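Side-chain contacts in virulence factor (Pectobacterium carotovorum, PDB 2W3Y), which is an S-palmitoylated virulence factor of a Drosophila pathogen, has a fold of its own, and binds to lipid vesicles: residues L66-V71 against D259-D264; S128-A133 against T142-F147. One frame throughout, in Å; residues are numbered along the deposited sequence.

From the N terminus, strand 40-49 precedes helix 57-81, which carries 66-71. Later come 128-133 and 142-147, two helical segments separated by eight residues, so interaction 2 closes a short helix-to-helix loop. Only when strand 262-266 arrives does 259-264 meet 66-71, and interaction 1 closes a loop of 187 residues that contains interaction 2. The centres lie about 15 Å apart. Parallel strands 40-49 and 262-266 carry both contacts: helix 57-81 lies over one face, with Val71 on Tyr44, and the helices of interaction 2 over the other, with Ile130 on Tyr47 and Phe144 on Gln45. The contacts touch where Phe147 packs on Ser260, Tyr261 and Phe262, and where Phe262 CZ lies 3.6 Å from Phe144 CA.

Interaction 1 of 2, residues L66-V71 against D259-D264; sequences LMERFV and DSYFDD
Where helix 57-81 packs on the mixed sheet, a carboxylate-phenol hydrogen bond joins it to the residue just before strand 262-266. Tyr261 OH donates to Glu68 OE2 at 2.6 Å, a short bond within the one residue pair in close contact between 66-71 and 259-264. The hydroxyl comes in on the syn side of the carboxylate, 21° out of its plane, while Glu68 OE1 stays 3.6 Å from Tyr261 OH. Beyond CG the glutamate runs extended, which carries its acid group out from the helix to the edge of the phenol ring. Carboxylate and ring stand at 77° to each other, and OE2 lies close to the ring plane. Thr46 OG1 also hydrogen-bonds to OE2, so strand 40-49 shares the grip on this oxygen. On one face of the ring, offset toward its rim, sits Asp263 N, 4.1 Å above the plane. Asp263 OD1 is 5.7 Å from Glu68 OE2; the salt bridge from Asp263 OD2 to Arg64 probably eases the two like charges. Elsewhere on the helix, Met67 packs on strand 166-179, and Val71 on both 166-179 and 40-49, completing a helix-on-sheet interface with a polar link at its partly exposed margin.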
ATOM      1  N   LEU A  66       9.651   9.055  -1.560  1.00 25.60           N
ATOM      2  CA  LEU A  66      10.051   8.045  -2.547  1.00 25.21           C
ATOM      3  C   LEU A  66       9.021   6.920  -2.731  1.00 24.63           C
ATOM      4  O   LEU A  66       8.686   6.548  -3.862  1.00 24.58           O
ATOM      5  CB  LEU A  66      11.402   7.444  -2.170  1.00 25.33           C
ATOM      6  CG  LEU A  66      12.640   8.328  -2.352  1.00 25.93           C
ATOM      7  CD1 LEU A  66      13.869   7.649  -1.713  1.00 28.50           C
ATOM      8  CD2 LEU A  66      12.892   8.650  -3.835  1.00 26.25           C
ATOM      9  N   MET A  67       8.526   6.382  -1.618  1.00 23.87           N
ATOM     10  CA  MET A  67       7.593   5.257  -1.689  1.00 23.17           C
ATOM     11  C   MET A  67       6.239   5.659  -2.298  1.00 23.03           C
ATOM     12  O   MET A  67       5.676   4.897  -3.097  1.00 22.22           O
ATOM     13  CB  MET A  67       7.431   4.590  -0.316  1.00 22.93           C
ATOM     14  CG  MET A  67       8.629   3.738   0.149  1.00 24.91           C
ATOM     15  SD  MET A  67       9.188   2.384  -0.937  1.00 22.49           S
ATOM     16  CE  MET A  67      10.367   3.148  -2.033  1.00 26.25           C
ATOM     17  N   GLU A  68       5.727   6.851  -1.942  1.00 22.60           N
ATOM     18  CA  GLU A  68       4.472   7.356  -2.545  1.00 23.11           C
ATOM     19  C   GLU A  68       4.618   7.528  -4.073  1.00 22.48           C
ATOM     20  O   GLU A  68       3.676   7.280  -4.842  1.00 21.70           O
ATOM     21  CB  GLU A  68       3.990   8.655  -1.886  1.00 23.53           C
ATOM     22  CG  GLU A  68       3.602   8.493  -0.399  1.00 25.20           C
ATOM     23  CD  GLU A  68       2.679   9.592   0.154  1.00 25.30           C
ATOM     24  OE1 GLU A  68       2.311  10.554  -0.572  1.00 29.45           O
ATOM     25  OE2 GLU A  68       2.291   9.476   1.345  1.00 28.14           O
ATOM     26  N   ARG A  69       5.811   7.929  -4.500  1.00 21.45           N
ATOM     27  CA  ARG A  69       6.113   8.070  -5.919  1.00 22.04           C
ATOM     28  C   ARG A  69       6.170   6.718  -6.635  1.00 21.14           C
ATOM     29  O   ARG A  69       5.657   6.595  -7.751  1.00 21.67           O
ATOM     30  CB  ARG A  69       7.420   8.840  -6.121  1.00 22.49           C
ATOM     31  CG  ARG A  69       7.303  10.326  -5.743  1.00 25.24           C
ATOM     32  CD  ARG A  69       8.625  11.050  -5.954  1.00 29.37           C
ATOM     33  NE  ARG A  69       8.777  11.409  -7.365  1.00 34.42           N
ATOM     34  CZ  ARG A  69       9.868  11.935  -7.918  1.00 34.73           C
ATOM     35  NH1 ARG A  69      10.955  12.175  -7.187  1.00 35.85           N
ATOM     36  NH2 ARG A  69       9.867  12.222  -9.216  1.00 34.13           N
ATOM     37  N   PHE A  70       6.786   5.726  -5.989  1.00 20.80           N
ATOM     38  CA  PHE A  70       6.807   4.341  -6.490  1.00 21.28           C
ATOM     39  C   PHE A  70       5.396   3.740  -6.587  1.00 21.07           C
ATOM     40  O   PHE A  70       5.056   3.083  -7.581  1.00 21.17           O
ATOM     41  CB  PHE A  70       7.720   3.457  -5.634  1.00 21.64           C
ATOM     42  CG  PHE A  70       9.167   3.407  -6.110  1.00 22.79           C
ATOM     43  CD1 PHE A  70       9.495   2.833  -7.340  1.00 24.07           C
ATOM     44  CD2 PHE A  70      10.195   3.915  -5.307  1.00 23.02           C
ATOM     45  CE1 PHE A  70      10.825   2.776  -7.772  1.00 25.96           C
ATOM     46  CE2 PHE A  70      11.530   3.872  -5.720  1.00 23.86           C
ATOM     47  CZ  PHE A  70      11.852   3.306  -6.953  1.00 24.72           C
ATOM     48  N   VAL A  71       4.571   3.986  -5.566  1.00 20.22           N
ATOM     49  CA  VAL A  71       3.170   3.536  -5.590  1.00 20.74           C
ATOM     50  C   VAL A  71       2.397   4.144  -6.767  1.00 20.18           C
ATOM     51  O   VAL A  71       1.702   3.407  -7.492  1.00 20.93           O
ATOM     52  CB  VAL A  71       2.435   3.762  -4.192  1.00 19.96           C
ATOM     53  CG1 VAL A  71       0.920   3.469  -4.299  1.00 20.82           C
ATOM     54  CG2 VAL A  71       3.074   2.894  -3.110  1.00 20.57           C
ATOM     55  N   ASP A 259      -9.250   9.934  -3.305  1.00 29.39           N
ATOM     56  CA  ASP A 259     -10.306   9.823  -2.308  1.00 29.65           C
ATOM     57  C   ASP A 259     -10.051   8.685  -1.301  1.00 28.02           C
ATOM     58  O   ASP A 259     -10.499   8.764  -0.156  1.00 28.76           O
ATOM     59  CB  ASP A 259     -11.677   9.647  -2.994  1.00 31.35           C
ATOM     60  CG  ASP A 259     -11.965  10.737  -4.022  1.00 35.03           C
ATOM     61  OD1 ASP A 259     -12.647  11.714  -3.648  1.00 38.03           O
ATOM     62  OD2 ASP A 259     -11.494  10.629  -5.190  1.00 38.85           O
ATOM     63  N   SER A 260      -9.304   7.655  -1.704  1.00 25.61           N
ATOM     64  CA  SER A 260      -8.977   6.533  -0.808  1.00 23.72           C
ATOM     65  C   SER A 260      -7.671   6.683  -0.004  1.00 23.40           C
ATOM     66  O   SER A 260      -7.209   5.715   0.603  1.00 22.96           O
ATOM     67  CB  SER A 260      -8.898   5.223  -1.611  1.00 24.08           C
ATOM     68  OG  SER A 260      -7.781   5.240  -2.505  1.00 21.08           O
ATOM     69  N   TYR A 261      -7.068   7.865  -0.006  1.00 22.25           N
ATOM     70  CA  TYR A 261      -5.741   8.046   0.606  1.00 22.90           C
ATOM     71  C   TYR A 261      -5.795   8.350   2.096  1.00 22.55           C
ATOM     72  O   TYR A 261      -6.647   9.107   2.541  1.00 22.37           O
ATOM     73  CB  TYR A 261      -4.972   9.173  -0.100  1.00 22.77           C
ATOM     74  CG  TYR A 261      -3.624   9.504   0.523  1.00 23.27           C
ATOM     75  CD1 TYR A 261      -2.497   8.724   0.260  1.00 21.94           C
ATOM     76  CD2 TYR A 261      -3.479  10.617   1.369  1.00 23.49           C
ATOM     77  CE1 TYR A 261      -1.238   9.043   0.832  1.00 22.94           C
ATOM     78  CE2 TYR A 261      -2.249  10.935   1.937  1.00 24.78           C
ATOM     79  CZ  TYR A 261      -1.139  10.155   1.666  1.00 24.36           C
ATOM     80  OH  TYR A 261       0.064  10.498   2.233  1.00 26.74           O
ATOM     81  N   PHE A 262      -4.869   7.753   2.845  1.00 23.04           N
ATOM     82  CA  PHE A 262      -4.648   8.059   4.257  1.00 23.77           C
ATOM     83  C   PHE A 262      -3.165   7.885   4.568  1.00 23.74           C
ATOM     84  O   PHE A 262      -2.518   6.981   4.039  1.00 23.74           O
ATOM     85  CB  PHE A 262      -5.471   7.123   5.149  1.00 23.74           C
ATOM     86  CG  PHE A 262      -5.288   7.360   6.641  1.00 25.28           C
ATOM     87  CD1 PHE A 262      -5.966   8.398   7.286  1.00 24.93           C
ATOM     88  CD2 PHE A 262      -4.449   6.536   7.394  1.00 25.88           C
ATOM     89  CE1 PHE A 262      -5.800   8.617   8.673  1.00 26.64           C
ATOM     90  CE2 PHE A 262      -4.284   6.740   8.784  1.00 26.54           C
ATOM     91  CZ  PHE A 262      -4.951   7.787   9.416  1.00 24.03           C
ATOM     92  N   ASP A 263      -2.637   8.750   5.424  1.00 23.62           N
ATOM     93  CA  ASP A 263      -1.311   8.555   5.997  1.00 25.19           C
ATOM     94  C   ASP A 263      -1.361   8.857   7.481  1.00 25.32           C
ATOM     95  O   ASP A 263      -2.201   9.634   7.932  1.00 25.36           O
ATOM     96  CB  ASP A 263      -0.275   9.456   5.329  1.00 25.63           C
ATOM     97  CG  ASP A 263      -0.454  10.918   5.714  1.00 29.19           C
ATOM     98  OD1 ASP A 263      -1.404  11.538   5.199  1.00 32.22           O
ATOM     99  OD2 ASP A 263       0.343  11.436   6.536  1.00 31.80           O
ATOM    100  N   ASP A 264      -0.457   8.244   8.246  1.00 26.08           N
ATOM    101  CA  ASP A 264      -0.338   8.551   9.660  1.00 26.20           C
ATOM    102  C   ASP A 264       1.015   8.102  10.185  1.00 26.53           C
ATOM    103  O   ASP A 264       1.695   7.261   9.569  1.00 26.13           O
ATOM    104  CB  ASP A 264      -1.473   7.879  10.454  1.00 26.61           C
ATOM    105  CG  ASP A 264      -1.845   8.648  11.739  1.00 28.74           C
ATOM    106  OD1 ASP A 264      -1.267   9.743  12.004  1.00 29.71           O
ATOM    107  OD2 ASP A 264      -2.720   8.144  12.486  1.00 30.92           O
TER

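Interaction 2 of 2, residues S128-A133 against T142-F147. With PLM (palmitic acid), chain C.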
ATOM      1  N   SER A 128      -7.286  -4.562  13.346  1.00 23.39           N
ATOM      2  CA  SER A 128      -6.962  -5.809  12.657  1.00 23.59           C
ATOM      3  C   SER A 128      -6.326  -5.561  11.294  1.00 22.65           C
ATOM      4  O   SER A 128      -5.386  -6.259  10.938  1.00 23.11           O
ATOM      5  CB  SER A 128      -8.189  -6.718  12.510  1.00 23.39           C
ATOM      6  OG  SER A 128      -8.799  -6.936  13.777  1.00 26.32           O
ATOM      7  N   VAL A 129      -6.840  -4.582  10.547  1.00 22.40           N
ATOM      8  CA  VAL A 129      -6.274  -4.217   9.231  1.00 22.48           C
ATOM      9  C   VAL A 129      -4.828  -3.710   9.344  1.00 21.98           C
ATOM     10  O   VAL A 129      -3.959  -4.191   8.627  1.00 21.65           O
ATOM     11  CB  VAL A 129      -7.167  -3.202   8.446  1.00 22.24           C
ATOM     12  CG1 VAL A 129      -6.483  -2.724   7.166  1.00 21.96           C
ATOM     13  CG2 VAL A 129      -8.530  -3.821   8.104  1.00 23.59           C
ATOM     14  N   ILE A 130      -4.577  -2.745  10.232  1.00 21.76           N
ATOM     15  CA  ILE A 130      -3.219  -2.197  10.395  1.00 22.34           C
ATOM     16  C   ILE A 130      -2.242  -3.298  10.828  1.00 21.71           C
ATOM     17  O   ILE A 130      -1.133  -3.419  10.282  1.00 21.20           O
ATOM     18  CB  ILE A 130      -3.164  -0.977  11.404  1.00 22.24           C
ATOM     19  CG1 ILE A 130      -4.014   0.203  10.926  1.00 23.55           C
ATOM     20  CG2 ILE A 130      -1.718  -0.513  11.664  1.00 23.57           C
ATOM     21  CD1 ILE A 130      -3.569   0.868   9.591  1.00 21.44           C
ATOM     22  N   GLN A 131      -2.663  -4.113  11.793  1.00 21.19           N
ATOM     23  CA  GLN A 131      -1.784  -5.137  12.338  1.00 21.87           C
ATOM     24  C   GLN A 131      -1.416  -6.191  11.293  1.00 21.55           C
ATOM     25  O   GLN A 131      -0.273  -6.642  11.260  1.00 20.71           O
ATOM     26  CB  GLN A 131      -2.363  -5.760  13.605  1.00 21.99           C
ATOM     27  CG  GLN A 131      -2.426  -4.742  14.743  1.00 23.17           C
ATOM     28  CD  GLN A 131      -2.749  -5.344  16.101  1.00 28.07           C
ATOM     29  OE1 GLN A 131      -3.459  -6.354  16.217  1.00 29.68           O
ATOM     30  NE2 GLN A 131      -2.226  -4.719  17.142  1.00 26.82           N
ATOM     31  N   PHE A 132      -2.387  -6.546  10.451  1.00 21.13           N
ATOM     32  CA  PHE A 132      -2.171  -7.463   9.324  1.00 22.01           C
ATOM     33  C   PHE A 132      -1.321  -6.804   8.225  1.00 21.69           C
ATOM     34  O   PHE A 132      -0.440  -7.433   7.685  1.00 22.37           O
ATOM     35  CB  PHE A 132      -3.511  -7.955   8.763  1.00 22.05           C
ATOM     36  CG  PHE A 132      -3.382  -8.861   7.549  1.00 23.47           C
ATOM     37  CD1 PHE A 132      -3.090 -10.221   7.704  1.00 23.84           C
ATOM     38  CD2 PHE A 132      -3.564  -8.352   6.259  1.00 22.30           C
ATOM     39  CE1 PHE A 132      -2.975 -11.070   6.584  1.00 24.54           C
ATOM     40  CE2 PHE A 132      -3.445  -9.192   5.126  1.00 23.15           C
ATOM     41  CZ  PHE A 132      -3.153 -10.541   5.290  1.00 22.81           C
ATOM     42  N   ALA A 133      -1.567  -5.527   7.944  1.00 21.96           N
ATOM     43  CA  ALA A 133      -0.861  -4.788   6.888  1.00 21.76           C
ATOM     44  C   ALA A 133       0.627  -4.625   7.185  1.00 21.33           C
ATOM     45  O   ALA A 133       1.445  -4.641   6.267  1.00 21.13           O
ATOM     46  CB  ALA A 133      -1.514  -3.412   6.664  1.00 21.36           C
ATOM     47  N   THR A 142      -6.955   5.259  16.453  1.00 25.79           N
ATOM     48  CA  THR A 142      -8.288   5.888  16.367  1.00 25.27           C
ATOM     49  C   THR A 142      -8.450   6.803  15.160  1.00 25.03           C
ATOM     50  O   THR A 142      -9.566   6.933  14.639  1.00 25.09           O
ATOM     51  CB  THR A 142      -8.686   6.680  17.653  1.00 25.07           C
ATOM     52  OG1 THR A 142      -7.715   7.707  17.904  1.00 24.97           O
ATOM     53  CG2 THR A 142      -8.807   5.748  18.852  1.00 26.10           C
ATOM     54  N   GLY A 143      -7.356   7.447  14.737  1.00 24.57           N
ATOM     55  CA  GLY A 143      -7.344   8.259  13.515  1.00 23.85           C
ATOM     56  C   GLY A 143      -7.613   7.451  12.250  1.00 23.86           C
ATOM     57  O   GLY A 143      -8.462   7.824  11.436  1.00 24.32           O
ATOM     58  N   PHE A 144      -6.886   6.349  12.073  1.00 24.42           N
ATOM     59  CA  PHE A 144      -7.151   5.418  10.965  1.00 23.14           C
ATOM     60  C   PHE A 144      -8.582   4.854  11.054  1.00 22.83           C
ATOM     61  O   PHE A 144      -9.269   4.734  10.031  1.00 22.51           O
ATOM     62  CB  PHE A 144      -6.113   4.293  10.940  1.00 23.39           C
ATOM     63  CG  PHE A 144      -6.377   3.242   9.894  1.00 23.52           C
ATOM     64  CD1 PHE A 144      -6.172   3.519   8.544  1.00 25.58           C
ATOM     65  CD2 PHE A 144      -6.833   1.977  10.251  1.00 23.49           C
ATOM     66  CE1 PHE A 144      -6.422   2.542   7.560  1.00 25.62           C
ATOM     67  CE2 PHE A 144      -7.090   0.995   9.271  1.00 24.87           C
ATOM     68  CZ  PHE A 144      -6.870   1.290   7.922  1.00 22.64           C
ATOM     69  N   ALA A 145      -9.031   4.514  12.270  1.00 21.98           N
ATOM     70  CA  ALA A 145     -10.397   4.007  12.469  1.00 22.06           C
ATOM     71  C   ALA A 145     -11.473   4.966  11.950  1.00 22.00           C
ATOM     72  O   ALA A 145     -12.437   4.521  11.309  1.00 21.80           O
ATOM     73  CB  ALA A 145     -10.665   3.613  13.939  1.00 22.12           C
ATOM     74  N   THR A 146     -11.315   6.266  12.228  1.00 21.64           N
ATOM     75  CA  THR A 146     -12.204   7.292  11.681  1.00 21.49           C
ATOM     76  C   THR A 146     -12.111   7.357  10.151  1.00 21.51           C
ATOM     77  O   THR A 146     -13.137   7.439   9.462  1.00 21.25           O
ATOM     78  CB  THR A 146     -11.964   8.713  12.314  1.00 21.68           C
ATOM     79  OG1 THR A 146     -12.242   8.661  13.719  1.00 22.57           O
ATOM     80  CG2 THR A 146     -12.860   9.765  11.681  1.00 19.91           C
ATOM     81  N   PHE A 147     -10.895   7.317   9.613  1.00 21.80           N
ATOM     82  CA  PHE A 147     -10.744   7.325   8.153  1.00 22.03           C
ATOM     83  C   PHE A 147     -11.505   6.155   7.494  1.00 22.29           C
ATOM     84  O   PHE A 147     -12.236   6.344   6.508  1.00 21.67           O
ATOM     85  CB  PHE A 147      -9.268   7.249   7.731  1.00 22.60           C
ATOM     86  CG  PHE A 147      -9.093   6.809   6.303  1.00 23.04           C
ATOM     87  CD1 PHE A 147      -9.298   7.713   5.260  1.00 23.03           C
ATOM     88  CD2 PHE A 147      -8.798   5.471   5.997  1.00 24.76           C
ATOM     89  CE1 PHE A 147      -9.181   7.313   3.931  1.00 22.37           C
ATOM     90  CE2 PHE A 147      -8.693   5.056   4.664  1.00 23.11           C
ATOM     91  CZ  PHE A 147      -8.889   5.978   3.641  1.00 22.18           C
TER
HETATM   92  C1  PLM C1278     -15.494   0.125   8.519  1.00 40.12           C
HETATM   93  O2  PLM C1278     -16.719   0.395   8.641  1.00 38.78           O
HETATM   94  C2  PLM C1278     -15.047  -1.036   7.640  1.00 40.54           C
HETATM   95  C3  PLM C1278     -14.351  -0.598   6.355  1.00 40.99           C
HETATM   96  C4  PLM C1278     -13.942  -1.773   5.462  1.00 41.08           C
HETATM   97  C5  PLM C1278     -12.684  -2.486   5.957  1.00 41.48           C
HETATM   98  C6  PLM C1278     -12.609  -3.939   5.490  1.00 41.63           C
HETATM   99  C7  PLM C1278     -11.191  -4.491   5.621  1.00 42.45           C
HETATM  100  C8  PLM C1278     -11.147  -6.010   5.822  1.00 42.31           C
HETATM  101  C9  PLM C1278     -10.625  -6.679   4.551  1.00 43.95           C
HETATM  102  CA  PLM C1278      -9.251  -7.321   4.703  1.00 43.76           C
HETATM  103  CB  PLM C1278      -8.198  -6.600   3.868  1.00 43.42           C
HETATM  104  CC  PLM C1278      -6.815  -6.821   4.460  1.00 42.37           C
HETATM  105  CD  PLM C1278      -5.973  -5.554   4.432  1.00 42.06           C
HETATM  106  CE  PLM C1278      -4.707  -5.789   3.623  1.00 41.91           C
HETATM  107  CF  PLM C1278      -3.641  -4.746   3.929  1.00 41.75           C
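Val129 O accepts the backbone hydrogen bond from Ala133 N at 2.8 Å, one turn of the helix that presents Val129 and Ile130 to Phe144. Across the contact everything is apolar. Ile130 reaches over one face of the Phe144 ring and sets its CD1 almost exactly above the centre, 3.4 Å from the centroid and 9° off the ring normal: a CH-pi contact. Its CG1 fills in beside, 3.4 Å from Phe144 CD2. The phenylalanine comes from the opposite direction, its CG anti to the backbone N (chi1 176°), which sends the ring out from helix 142-159 toward helix 125-134. Val129 CG1 sits between ring and palmitic acid, 4.1 Å from Phe144 CZ, obliquely to the ring, and 4.0 Å from lipid CD, while Val129 CG2 is 3.7 Å from lipid C7. Farther along the acyl chain, Phe132 offers its ring edge to CE, in plane, and Ala133 CB touches the terminal carbon CF at 3.7 Å. Phe266, on strand 262-266, packs against both Ile130 and Phe144. Helix 125-134 works two ways: Ile130 packs on helix 142-159 and the sheet, Phe132 and Ala133 line a hydrophobic acyl-chain site, and Val129 serves both, as suits an S-palmitoylated protein.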